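PDB 4XSO: Alr3699 protein from Nostoc sp., which is a glycosyltransferase-like protein of the GT-B type, built from two Rossmann-like domains, of unestablished precise role. Local coordinates for residues A29-L40 with L50-F60. Sequence-based numbering, arbitrary orientation.
Sequences AKPYRDRALVGL and LEQHHIPVEVF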
ATOM      1  N   ALA A  29      -1.349  10.627 -23.542  1.00 32.26           N
ATOM      2  CA  ALA A  29      -2.646  10.018 -23.394  1.00 33.01           C
ATOM      3  C   ALA A  29      -3.641  10.161 -24.574  1.00 38.18           C
ATOM      4  O   ALA A  29      -4.488   9.264 -24.809  1.00 34.54           O
ATOM      5  CB  ALA A  29      -3.266  10.548 -22.129  1.00 36.47           C
ATOM      6  N   LYS A  30      -3.520  11.220 -25.360  1.00 36.81           N
ATOM      7  CA  LYS A  30      -4.498  11.478 -26.404  1.00 42.58           C
ATOM      8  C   LYS A  30      -4.723  10.347 -27.364  1.00 36.58           C
ATOM      9  O   LYS A  30      -5.866  10.084 -27.676  1.00 40.85           O
ATOM     10  CB  LYS A  30      -4.200  12.780 -27.208  1.00 49.66           C
ATOM     11  CG  LYS A  30      -4.981  13.996 -26.694  1.00 58.79           C
ATOM     12  CD  LYS A  30      -4.868  15.237 -27.594  1.00 65.09           C
ATOM     13  CE  LYS A  30      -3.546  15.979 -27.425  1.00 59.87           C
ATOM     14  NZ  LYS A  30      -3.529  17.323 -28.075  1.00 68.06           N
ATOM     15  N   PRO A  31      -3.642   9.672 -27.833  1.00 35.98           N
ATOM     16  CA  PRO A  31      -3.792   8.555 -28.738  1.00 36.84           C
ATOM     17  C   PRO A  31      -4.566   7.406 -28.108  1.00 35.04           C
ATOM     18  O   PRO A  31      -5.019   6.497 -28.842  1.00 30.67           O
ATOM     19  CB  PRO A  31      -2.349   8.122 -29.050  1.00 36.04           C
ATOM     20  CG  PRO A  31      -1.528   9.309 -28.748  1.00 34.28           C
ATOM     21  CD  PRO A  31      -2.230  10.045 -27.653  1.00 36.39           C
ATOM     22  N   TYR A  32      -4.708   7.439 -26.784  1.00 30.87           N
ATOM     23  CA  TYR A  32      -5.295   6.267 -26.063  1.00 32.29           C
ATOM     24  C   TYR A  32      -6.612   6.663 -25.415  1.00 31.66           C
ATOM     25  O   TYR A  32      -7.194   5.893 -24.640  1.00 28.92           O
ATOM     26  CB  TYR A  32      -4.327   5.748 -24.960  1.00 30.94           C
ATOM     27  CG  TYR A  32      -3.048   5.326 -25.554  1.00 31.06           C
ATOM     28  CD1 TYR A  32      -2.952   4.079 -26.196  1.00 35.23           C
ATOM     29  CD2 TYR A  32      -1.911   6.128 -25.457  1.00 29.26           C
ATOM     30  CE1 TYR A  32      -1.779   3.654 -26.808  1.00 33.96           C
ATOM     31  CE2 TYR A  32      -0.716   5.718 -26.040  1.00 28.72           C
ATOM     32  CZ  TYR A  32      -0.651   4.487 -26.713  1.00 35.58           C
ATOM     33  OH  TYR A  32       0.501   4.122 -27.363  1.00 35.33           O
ATOM     34  N   ARG A  33      -7.116   7.846 -25.763  1.00 31.42           N
ATOM     35  CA  ARG A  33      -8.174   8.381 -25.028  1.00 34.93           C
ATOM     36  C   ARG A  33      -9.497   7.590 -25.144  1.00 32.62           C
ATOM     37  O   ARG A  33     -10.354   7.831 -24.319  1.00 35.68           O
ATOM     38  CB  ARG A  33      -8.356   9.886 -25.269  1.00 38.08           C
ATOM     39  CG  ARG A  33      -9.061  10.227 -26.530  1.00 37.16           C
ATOM     40  CD  ARG A  33      -9.139  11.715 -26.665  1.00 39.21           C
ATOM     41  NE  ARG A  33      -9.950  12.024 -27.822  1.00 36.39           N
ATOM     42  CZ  ARG A  33     -10.065  13.232 -28.356  1.00 45.60           C
ATOM     43  NH1 ARG A  33     -10.861  13.397 -29.401  1.00 41.93           N
ATOM     44  NH2 ARG A  33      -9.416  14.280 -27.848  1.00 43.94           N
ATOM     45  N   ASP A  34      -9.661   6.684 -26.113  1.00 29.10           N
ATOM     46  CA  ASP A  34     -10.842   5.807 -26.140  1.00 33.76           C
ATOM     47  C   ASP A  34     -10.650   4.542 -25.280  1.00 35.24           C
ATOM     48  O   ASP A  34     -11.547   3.726 -25.122  1.00 33.47           O
ATOM     49  CB  ASP A  34     -11.135   5.377 -27.547  1.00 30.71           C
ATOM     50  CG  ASP A  34      -9.884   4.814 -28.255  1.00 39.08           C
ATOM     51  OD1 ASP A  34      -8.679   5.054 -27.845  1.00 38.56           O
ATOM     52  OD2 ASP A  34     -10.108   4.088 -29.193  1.00 42.71           O
ATOM     53  N   ARG A  35      -9.473   4.381 -24.714  1.00 33.75           N
ATOM     54  CA  ARG A  35      -9.179   3.186 -23.943  1.00 33.33           C
ATOM     55  C   ARG A  35      -8.226   3.522 -22.774  1.00 33.16           C
ATOM     56  O   ARG A  35      -7.297   2.751 -22.428  1.00 35.16           O
ATOM     57  CB  ARG A  35      -8.594   2.094 -24.872  1.00 29.89           C
ATOM     58  CG  ARG A  35      -7.282   2.474 -25.583  1.00 34.58           C
ATOM     59  CD  ARG A  35      -6.993   1.500 -26.721  1.00 40.26           C
ATOM     60  NE  ARG A  35      -5.930   1.849 -27.669  1.00 36.32           N
ATOM     61  CZ  ARG A  35      -4.694   1.363 -27.733  1.00 37.51           C
ATOM     62  NH1 ARG A  35      -4.193   0.494 -26.881  1.00 45.55           N
ATOM     63  NH2 ARG A  35      -3.913   1.798 -28.656  1.00 40.99           N
ATOM     64  N   ALA A  36      -8.424   4.681 -22.196  1.00 32.73           N
ATOM     65  CA  ALA A  36      -7.633   5.084 -21.048  1.00 34.18           C
ATOM     66  C   ALA A  36      -8.422   5.869 -20.056  1.00 35.66           C
ATOM     67  O   ALA A  36      -9.507   6.298 -20.375  1.00 33.78           O
ATOM     68  CB  ALA A  36      -6.417   5.848 -21.516  1.00 36.79           C
ATOM     69  N   LEU A  37      -7.878   5.987 -18.832  1.00 30.71           N
ATOM     70  CA  LEU A  37      -8.378   6.763 -17.740  1.00 29.45           C
ATOM     71  C   LEU A  37      -7.171   7.426 -17.090  1.00 31.12           C
ATOM     72  O   LEU A  37      -6.181   6.752 -16.822  1.00 29.67           O
ATOM     73  CB  LEU A  37      -9.085   5.863 -16.724  1.00 29.86           C
ATOM     74  CG  LEU A  37      -9.719   6.564 -15.514  1.00 31.65           C
ATOM     75  CD1 LEU A  37     -10.654   7.682 -15.911  1.00 32.22           C
ATOM     76  CD2 LEU A  37     -10.486   5.524 -14.661  1.00 34.00           C
ATOM     77  N   VAL A  38      -7.219   8.730 -16.852  1.00 28.66           N
ATOM     78  CA  VAL A  38      -6.242   9.381 -15.978  1.00 30.53           C
ATOM     79  C   VAL A  38      -6.793   9.545 -14.529  1.00 31.84           C
ATOM     80  O   VAL A  38      -7.771  10.233 -14.270  1.00 32.50           O
ATOM     81  CB  VAL A  38      -5.788  10.764 -16.499  1.00 33.60           C
ATOM     82  CG1 VAL A  38      -4.721  11.338 -15.549  1.00 34.15           C
ATOM     83  CG2 VAL A  38      -5.205  10.664 -17.879  1.00 31.91           C
ATOM     84  N   GLY A  39      -6.172   8.852 -13.608  1.00 29.43           N
ATOM     85  CA  GLY A  39      -6.487   8.946 -12.196  1.00 31.92           C
ATOM     86  C   GLY A  39      -5.579  10.023 -11.590  1.00 33.80           C
ATOM     87  O   GLY A  39      -4.326   9.959 -11.668  1.00 32.44           O
ATOM     88  N   LEU A  40      -6.200  11.057 -11.061  1.00 31.87           N
ATOM     89  CA  LEU A  40      -5.481  12.060 -10.322  1.00 35.29           C
ATOM     90  C   LEU A  40      -5.648  11.877  -8.797  1.00 31.95           C
ATOM     91  O   LEU A  40      -6.661  11.406  -8.333  1.00 34.63           O
ATOM     92  CB  LEU A  40      -6.000  13.446 -10.698  1.00 34.78           C
ATOM     93  CG  LEU A  40      -5.903  13.880 -12.160  1.00 34.80           C
ATOM     94  CD1 LEU A  40      -6.503  15.283 -12.311  1.00 37.05           C
ATOM     95  CD2 LEU A  40      -4.463  13.837 -12.631  1.00 31.07           C
ATOM     96  N   LEU A  50      -7.877  18.022 -18.975  1.00 39.29           N
ATOM     97  CA  LEU A  50      -8.082  16.667 -19.468  1.00 34.30           C
ATOM     98  C   LEU A  50      -9.481  16.549 -20.064  1.00 32.78           C
ATOM     99  O   LEU A  50      -9.644  16.072 -21.156  1.00 34.53           O
ATOM    100  CB  LEU A  50      -7.875  15.639 -18.344  1.00 34.13           C
ATOM    101  CG  LEU A  50      -6.398  15.432 -17.957  1.00 32.36           C
ATOM    102  CD1 LEU A  50      -6.316  14.758 -16.588  1.00 33.35           C
ATOM    103  CD2 LEU A  50      -5.745  14.585 -19.054  1.00 36.84           C
ATOM    104  N   GLU A  51     -10.471  17.051 -19.376  1.00 34.04           N
ATOM    105  CA  GLU A  51     -11.828  17.049 -19.899  1.00 34.47           C
ATOM    106  C   GLU A  51     -11.932  17.844 -21.210  1.00 35.37           C
ATOM    107  O   GLU A  51     -12.477  17.351 -22.228  1.00 39.04           O
ATOM    108  CB  GLU A  51     -12.776  17.620 -18.836  1.00 36.52           C
ATOM    109  CG  GLU A  51     -13.024  16.683 -17.654  1.00 41.49           C
ATOM    110  CD  GLU A  51     -13.659  17.392 -16.467  1.00 46.28           C
ATOM    111  OE1 GLU A  51     -13.715  18.647 -16.456  1.00 53.10           O
ATOM    112  OE2 GLU A  51     -14.029  16.709 -15.510  1.00 50.24           O
ATOM    113  N   GLN A  52     -11.293  19.001 -21.254  1.00 39.33           N
ATOM    114  CA  GLN A  52     -11.272  19.791 -22.495  1.00 42.04           C
ATOM    115  C   GLN A  52     -10.689  19.004 -23.655  1.00 44.67           C
ATOM    116  O   GLN A  52     -10.938  19.318 -24.806  1.00 41.12           O
ATOM    117  CB  GLN A  52     -10.449  21.077 -22.313  1.00 45.15           C
ATOM    118  CG  GLN A  52     -11.051  22.043 -21.252  1.00 45.06           C
ATOM    119  CD  GLN A  52     -10.272  23.345 -21.116  1.00 44.67           C
ATOM    120  OE1 GLN A  52      -9.172  23.470 -21.654  1.00 52.62           O
ATOM    121  NE2 GLN A  52     -10.841  24.318 -20.380  1.00 49.78           N
ATOM    122  N   HIS A  53      -9.842  18.029 -23.359  1.00 42.28           N
ATOM    123  CA  HIS A  53      -9.228  17.228 -24.402  1.00 43.14           C
ATOM    124  C   HIS A  53      -9.909  15.868 -24.557  1.00 38.12           C
ATOM    125  O   HIS A  53      -9.371  15.025 -25.223  1.00 38.84           O
ATOM    126  CB  HIS A  53      -7.725  17.055 -24.113  1.00 42.09           C
ATOM    127  CG  HIS A  53      -6.892  18.259 -24.447  1.00 48.43           C
ATOM    128  ND1 HIS A  53      -6.557  19.223 -23.511  1.00 52.84           N
ATOM    129  CD2 HIS A  53      -6.298  18.635 -25.606  1.00 49.08           C
ATOM    130  CE1 HIS A  53      -5.785  20.133 -24.077  1.00 48.57           C
ATOM    131  NE2 HIS A  53      -5.624  19.808 -25.351  1.00 51.52           N
ATOM    132  N   HIS A  54     -11.090  15.671 -23.962  1.00 41.23           N
ATOM    133  CA  HIS A  54     -11.849  14.412 -24.015  1.00 42.76           C
ATOM    134  C   HIS A  54     -11.100  13.198 -23.411  1.00 41.53           C
ATOM    135  O   HIS A  54     -11.360  12.045 -23.775  1.00 37.62           O
ATOM    136  CB  HIS A  54     -12.417  14.096 -25.428  1.00 44.64           C
ATOM    137  CG  HIS A  54     -13.149  15.250 -26.034  1.00 46.65           C
ATOM    138  ND1 HIS A  54     -14.401  15.636 -25.608  1.00 50.21           N
ATOM    139  CD2 HIS A  54     -12.769  16.157 -26.968  1.00 43.83           C
ATOM    140  CE1 HIS A  54     -14.763  16.731 -26.245  1.00 49.02           C
ATOM    141  NE2 HIS A  54     -13.792  17.064 -27.083  1.00 51.92           N
ATOM    142  N   ILE A  55     -10.229  13.466 -22.438  1.00 34.96           N
ATOM    143  CA  ILE A  55      -9.498  12.397 -21.806  1.00 34.90           C
ATOM    144  C   ILE A  55     -10.226  12.073 -20.524  1.00 35.44           C
ATOM    145  O   ILE A  55     -10.331  12.902 -19.651  1.00 38.35           O
ATOM    146  CB  ILE A  55      -8.050  12.762 -21.571  1.00 34.43           C
ATOM    147  CG1 ILE A  55      -7.378  12.999 -22.888  1.00 36.68           C
ATOM    148  CG2 ILE A  55      -7.264  11.608 -20.898  1.00 37.57           C
ATOM    149  CD1 ILE A  55      -6.040  13.653 -22.730  1.00 36.51           C
ATOM    150  N   PRO A  56     -10.659  10.802 -20.380  1.00 36.13           N
ATOM    151  CA  PRO A  56     -11.371  10.483 -19.177  1.00 35.65           C
ATOM    152  C   PRO A  56     -10.472  10.725 -17.964  1.00 36.00           C
ATOM    153  O   PRO A  56      -9.273  10.377 -17.990  1.00 30.47           O
ATOM    154  CB  PRO A  56     -11.741   9.029 -19.332  1.00 34.29           C
ATOM    155  CG  PRO A  56     -11.684   8.756 -20.800  1.00 39.01           C
ATOM    156  CD  PRO A  56     -10.579   9.671 -21.314  1.00 34.73           C
ATOM    157  N   VAL A  57     -11.081  11.252 -16.913  1.00 31.48           N
ATOM    158  CA  VAL A  57     -10.319  11.624 -15.703  1.00 36.95           C
ATOM    159  C   VAL A  57     -11.168  11.341 -14.504  1.00 37.47           C
ATOM    160  O   VAL A  57     -12.392  11.484 -14.551  1.00 41.50           O
ATOM    161  CB  VAL A  57      -9.740  13.066 -15.717  1.00 36.97           C
ATOM    162  CG1 VAL A  57     -10.831  14.065 -15.859  1.00 39.61           C
ATOM    163  CG2 VAL A  57      -8.981  13.366 -14.412  1.00 39.76           C
ATOM    164  N   GLU A  58     -10.506  10.878 -13.449  1.00 39.74           N
ATOM    165  CA  GLU A  58     -11.119  10.568 -12.156  1.00 44.50           C
ATOM    166  C   GLU A  58     -10.166  11.007 -11.054  1.00 43.38           C
ATOM    167  O   GLU A  58      -8.914  10.891 -11.170  1.00 36.68           O
ATOM    168  CB  GLU A  58     -11.359   9.061 -11.977  1.00 48.27           C
ATOM    169  CG  GLU A  58     -12.149   8.734 -10.698  1.00 58.78           C
ATOM    170  CD  GLU A  58     -12.699   7.311 -10.668  1.00 63.15           C
ATOM    171  OE1 GLU A  58     -12.641   6.627 -11.720  1.00 58.71           O
ATOM    172  OE2 GLU A  58     -13.183   6.879  -9.592  1.00 61.66           O
ATOM    173  N   VAL A  59     -10.746  11.536  -9.989  1.00 40.72           N
ATOM    174  CA  VAL A  59      -9.941  11.984  -8.864  1.00 39.73           C
ATOM    175  C   VAL A  59     -10.093  10.921  -7.779  1.00 39.37           C
ATOM    176  O   VAL A  59     -11.200  10.654  -7.342  1.00 42.91           O
ATOM    177  CB  VAL A  59     -10.412  13.372  -8.363  1.00 40.90           C
ATOM    178  CG1 VAL A  59      -9.753  13.690  -7.032  1.00 41.92           C
ATOM    179  CG2 VAL A  59     -10.078  14.460  -9.379  1.00 39.57           C
ATOM    180  N   PHE A  60      -8.993  10.319  -7.337  1.00 38.69           N
ATOM    181  CA  PHE A  60      -9.054   9.313  -6.257  1.00 37.09           C
ATOM    182  C   PHE A  60      -8.670   9.986  -4.946  1.00 46.51           C
ATOM    183  O   PHE A  60      -7.650  10.689  -4.871  1.00 38.86           O
ATOM    184  CB  PHE A  60      -8.104   8.186  -6.550  1.00 38.91           C
ATOM    185  CG  PHE A  60      -8.520   7.354  -7.717  1.00 40.05           C
ATOM    186  CD1 PHE A  60      -9.475   6.365  -7.568  1.00 46.13           C
ATOM    187  CD2 PHE A  60      -7.988   7.578  -8.970  1.00 44.58           C
ATOM    188  CE1 PHE A  60      -9.866   5.585  -8.635  1.00 51.75           C
ATOM    189  CE2 PHE A  60      -8.379   6.815 -10.035  1.00 47.47           C
ATOM    190  CZ  PHE A  60      -9.335   5.831  -9.879  1.00 49.63           C
TER
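The R33 guanidinium has H54 CB over the centre of one face, 3.8 Å above its plane. The H54 imidazole lies alongside, turned 77° from the guanidinium, and meets R33 NH2 at its edge. R33 NH2 also makes a weak, bent hydrogen bond to H53 O (2.7 Å). The R33 chain is extended from CG to NE, which carries the charged end past I55 to the close of helix 45-52. H54, with positive phi, is the C-prime residue of a Schellman motif that ends this helix.

At the far end, the F60 ring has E58 CG over one face, near the rim. G39 CA meets the edge of that ring, 3.6 Å from F60 CE2. The absence of a side chain at G39 lets the ring come this close.

Between these ends, strands 36-40 and 57-59 pair in parallel, with V38 beside V57 and L40 beside V59. V38 N donates to P56 O (2.9 Å), and F60 N donates to L40 O (2.8 Å). E58 N donates to V38 O, and E58 O accepts from L40 N. P56 CG packs 3.3 Å from A36 O. V38 CG2, anti to its carbonyl carbon, meets I55 CG2 (3.8 Å), while V38 CG1 touches L50 CD1. L40 CD1 packs against V57 CG2.

This is a beta-alpha-beta crossover through helix 45-52 at one border of the N-terminal Rossmann-like sheet. Helix 20-29 adds L25 against V38 and I26 against L50. F60 and L37 pack on helix 85-95, and strand 36-40 pairs on its other side with strand 9-13.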